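Local coordinates for protein 0.19 alpha-amylase inhibitor (PDB 1HSS) that inhibits alpha-amylases as a homodimeric, disulfide-bonded wheat kernel protein of the cereal trypsin/alpha-amylase inhibitor family, at residues A92-A97 against Y113-A119. Numbering follows the deposited sequence.
Sequences AASITA and YVCKDVA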
ATOM      1  N   ALA A  92      -2.111  -5.037  -4.470  1.00 16.18           N
ATOM      2  CA  ALA A  92      -1.639  -4.703  -5.794  1.00 17.40           C
ATOM      3  C   ALA A  92      -1.443  -3.174  -5.984  1.00 18.96           C
ATOM      4  O   ALA A  92      -0.434  -2.739  -6.543  1.00 19.71           O
ATOM      5  CB  ALA A  92      -2.611  -5.277  -6.836  1.00 16.86           C
ATOM      6  N   ALA A  93      -2.342  -2.367  -5.411  1.00 20.34           N
ATOM      7  CA  ALA A  93      -2.297  -0.900  -5.511  1.00 17.68           C
ATOM      8  C   ALA A  93      -1.073  -0.268  -4.832  1.00 19.91           C
ATOM      9  O   ALA A  93      -0.751   0.894  -5.084  1.00 17.88           O
ATOM     10  CB  ALA A  93      -3.585  -0.297  -4.915  1.00 17.20           C
ATOM     11  N   SER A  94      -0.401  -1.001  -3.948  1.00 19.47           N
ATOM     12  CA  SER A  94       0.682  -0.400  -3.167  1.00 17.02           C
ATOM     13  C   SER A  94       2.013  -1.139  -3.309  1.00 16.56           C
ATOM     14  O   SER A  94       2.975  -0.849  -2.594  1.00 18.55           O
ATOM     15  CB  SER A  94       0.274  -0.352  -1.699  1.00 19.94           C
ATOM     16  OG  SER A  94      -0.082  -1.649  -1.266  1.00 17.47           O
ATOM     17  N   ILE A  95       2.110  -1.998  -4.315  1.00 14.24           N
ATOM     18  CA  ILE A  95       3.359  -2.736  -4.594  1.00 16.51           C
ATOM     19  C   ILE A  95       4.496  -1.786  -4.996  1.00 16.10           C
ATOM     20  O   ILE A  95       5.641  -1.910  -4.565  1.00 18.02           O
ATOM     21  CB  ILE A  95       3.143  -3.784  -5.711  1.00 13.39           C
ATOM     22  CG1 ILE A  95       2.322  -4.956  -5.167  1.00 11.69           C
ATOM     23  CG2 ILE A  95       4.488  -4.257  -6.265  1.00 11.89           C
ATOM     24  CD1 ILE A  95       2.029  -6.029  -6.204  1.00 21.20           C
ATOM     25  N   THR A  96       4.059  -0.697  -5.599  1.00 17.44           N
ATOM     26  CA  THR A  96       4.872   0.420  -6.051  1.00 16.50           C
ATOM     27  C   THR A  96       5.386   1.281  -4.830  1.00 18.15           C
ATOM     28  O   THR A  96       6.595   1.558  -4.700  1.00 16.65           O
ATOM     29  CB  THR A  96       3.970   1.176  -7.113  1.00 16.03           C
ATOM     30  OG1 THR A  96       4.768   1.803  -8.109  1.00 21.41           O
ATOM     31  CG2 THR A  96       3.027   2.124  -6.481  1.00  6.50           C
ATOM     32  N   ALA A  97       4.557   1.376  -3.792  1.00 17.39           N
ATOM     33  CA  ALA A  97       4.998   1.922  -2.508  1.00 16.55           C
ATOM     34  C   ALA A  97       6.014   1.019  -1.774  1.00 17.70           C
ATOM     35  O   ALA A  97       7.017   1.500  -1.245  1.00 16.11           O
ATOM     36  CB  ALA A  97       3.787   2.184  -1.610  1.00 18.36           C
ATOM     37  N   TYR A 113       2.785   7.253  -4.364  1.00 15.94           N
ATOM     38  CA  TYR A 113       3.445   5.930  -4.308  1.00 18.84           C
ATOM     39  C   TYR A 113       2.461   4.772  -4.465  1.00 17.96           C
ATOM     40  O   TYR A 113       2.814   3.615  -4.292  1.00 19.94           O
ATOM     41  CB  TYR A 113       4.180   5.744  -2.979  1.00 15.06           C
ATOM     42  CG  TYR A 113       5.496   6.452  -2.923  1.00 19.59           C
ATOM     43  CD1 TYR A 113       6.615   5.907  -3.522  1.00 17.79           C
ATOM     44  CD2 TYR A 113       5.618   7.691  -2.305  1.00 15.73           C
ATOM     45  CE1 TYR A 113       7.818   6.575  -3.516  1.00 19.11           C
ATOM     46  CE2 TYR A 113       6.810   8.356  -2.290  1.00 16.04           C
ATOM     47  CZ  TYR A 113       7.906   7.791  -2.898  1.00 16.15           C
ATOM     48  OH  TYR A 113       9.104   8.447  -2.873  1.00 16.09           O
ATOM     49  N   VAL A 114       1.247   5.102  -4.874  1.00 17.30           N
ATOM     50  CA  VAL A 114       0.102   4.253  -4.645  1.00 17.80           C
ATOM     51  C   VAL A 114      -0.829   4.437  -5.865  1.00 19.73           C
ATOM     52  O   VAL A 114      -0.840   5.512  -6.481  1.00 21.88           O
ATOM     53  CB  VAL A 114      -0.528   4.685  -3.280  1.00 16.83           C
ATOM     54  CG1 VAL A 114      -1.935   5.113  -3.425  1.00 13.01           C
ATOM     55  CG2 VAL A 114      -0.331   3.607  -2.250  1.00 15.60           C
ATOM     56  N   CYS A 115      -1.405   3.334  -6.340  1.00 20.15           N
ATOM     57  CA  CYS A 115      -2.235   3.328  -7.548  1.00 20.65           C
ATOM     58  C   CYS A 115      -3.734   3.216  -7.274  1.00 19.25           C
ATOM     59  O   CYS A 115      -4.276   2.115  -7.297  1.00 20.60           O
ATOM     60  CB  CYS A 115      -1.826   2.165  -8.457  1.00 15.79           C
ATOM     61  SG  CYS A 115      -0.126   2.267  -9.053  1.00 20.35           S
ATOM     62  N   LYS A 116      -4.437   4.344  -7.262  1.00 22.67           N
ATOM     63  CA  LYS A 116      -5.871   4.350  -6.925  1.00 26.19           C
ATOM     64  C   LYS A 116      -6.780   3.664  -7.950  1.00 26.03           C
ATOM     65  O   LYS A 116      -7.806   3.079  -7.592  1.00 28.65           O
ATOM     66  CB  LYS A 116      -6.370   5.775  -6.666  1.00 26.54           C
ATOM     67  CG  LYS A 116      -6.398   6.669  -7.882  1.00 28.14           C
ATOM     68  CD  LYS A 116      -6.836   8.070  -7.490  1.00 33.85           C
ATOM     69  CE  LYS A 116      -6.672   9.055  -8.640  1.00 34.06           C
ATOM     70  NZ  LYS A 116      -7.772   8.956  -9.633  1.00 35.38           N
ATOM     71  N   ASP A 117      -6.358   3.667  -9.210  1.00 27.75           N
ATOM     72  CA  ASP A 117      -7.075   2.956 -10.270  1.00 27.85           C
ATOM     73  C   ASP A 117      -7.071   1.431 -10.065  1.00 25.30           C
ATOM     74  O   ASP A 117      -8.113   0.790 -10.158  1.00 21.77           O
ATOM     75  CB  ASP A 117      -6.496   3.336 -11.648  1.00 33.75           C
ATOM     76  CG  ASP A 117      -4.954   3.150 -11.746  1.00 35.48           C
ATOM     77  OD1 ASP A 117      -4.203   3.576 -10.831  1.00 31.48           O
ATOM     78  OD2 ASP A 117      -4.487   2.661 -12.803  1.00 39.83           O
ATOM     79  N   VAL A 118      -5.945   0.908  -9.585  1.00 24.71           N
ATOM     80  CA  VAL A 118      -5.810  -0.508  -9.253  1.00 22.21           C
ATOM     81  C   VAL A 118      -6.582  -0.889  -7.981  1.00 22.66           C
ATOM     82  O   VAL A 118      -7.116  -1.990  -7.885  1.00 22.44           O
ATOM     83  CB  VAL A 118      -4.312  -0.881  -9.086  1.00 20.05           C
ATOM     84  CG1 VAL A 118      -4.159  -2.349  -8.681  1.00 14.90           C
ATOM     85  CG2 VAL A 118      -3.563  -0.604 -10.370  1.00 16.59           C
ATOM     86  N   ALA A 119      -6.620   0.008  -6.994  1.00 23.81           N
ATOM     87  CA  ALA A 119      -7.404  -0.210  -5.773  1.00 26.24           C
ATOM     88  C   ALA A 119      -8.926  -0.264  -6.027  1.00 28.81           C
ATOM     89  O   ALA A 119      -9.687  -0.848  -5.257  1.00 30.74           O
ATOM     90  CB  ALA A 119      -7.081   0.870  -4.750  1.00 21.82           C
TER
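With chi1 at 178°, V118 extends CG1 opposite its own backbone N and lays it over the end of helix 85-92. There CG1 meets A92 CB at 3.8 Å. C115 turns SG beside its backbone N (chi1 -62°), where it closes the disulfide to C54, one of the cross-links that hold together the helices of this inhibitor's prolamin-type fold. The backbones join directly: C115 N donates to A93 O over 2.8 Å, nearly straight at 171° and in the carbonyl plane. The same oxygen, in the type I turn A92-I95, also receives a longer, weaker CA-H contact from V114. A93 CB meets A119 CB at 3.7 Å. A97 CB packs on Y113 CB at 3.8 Å, and V114 CG2 lies against S94 CB. Y113 OH is hydrogen-bonded to S31 O of the second subunit, and V114 packs on L90 of that subunit, which carries the contact to the dimer interface. The bend between helices 85-92 and 95-98 is thus tied to the chain running from strand 111-112 into helix 116-119, which C115 and V118 seat against helix 53-67.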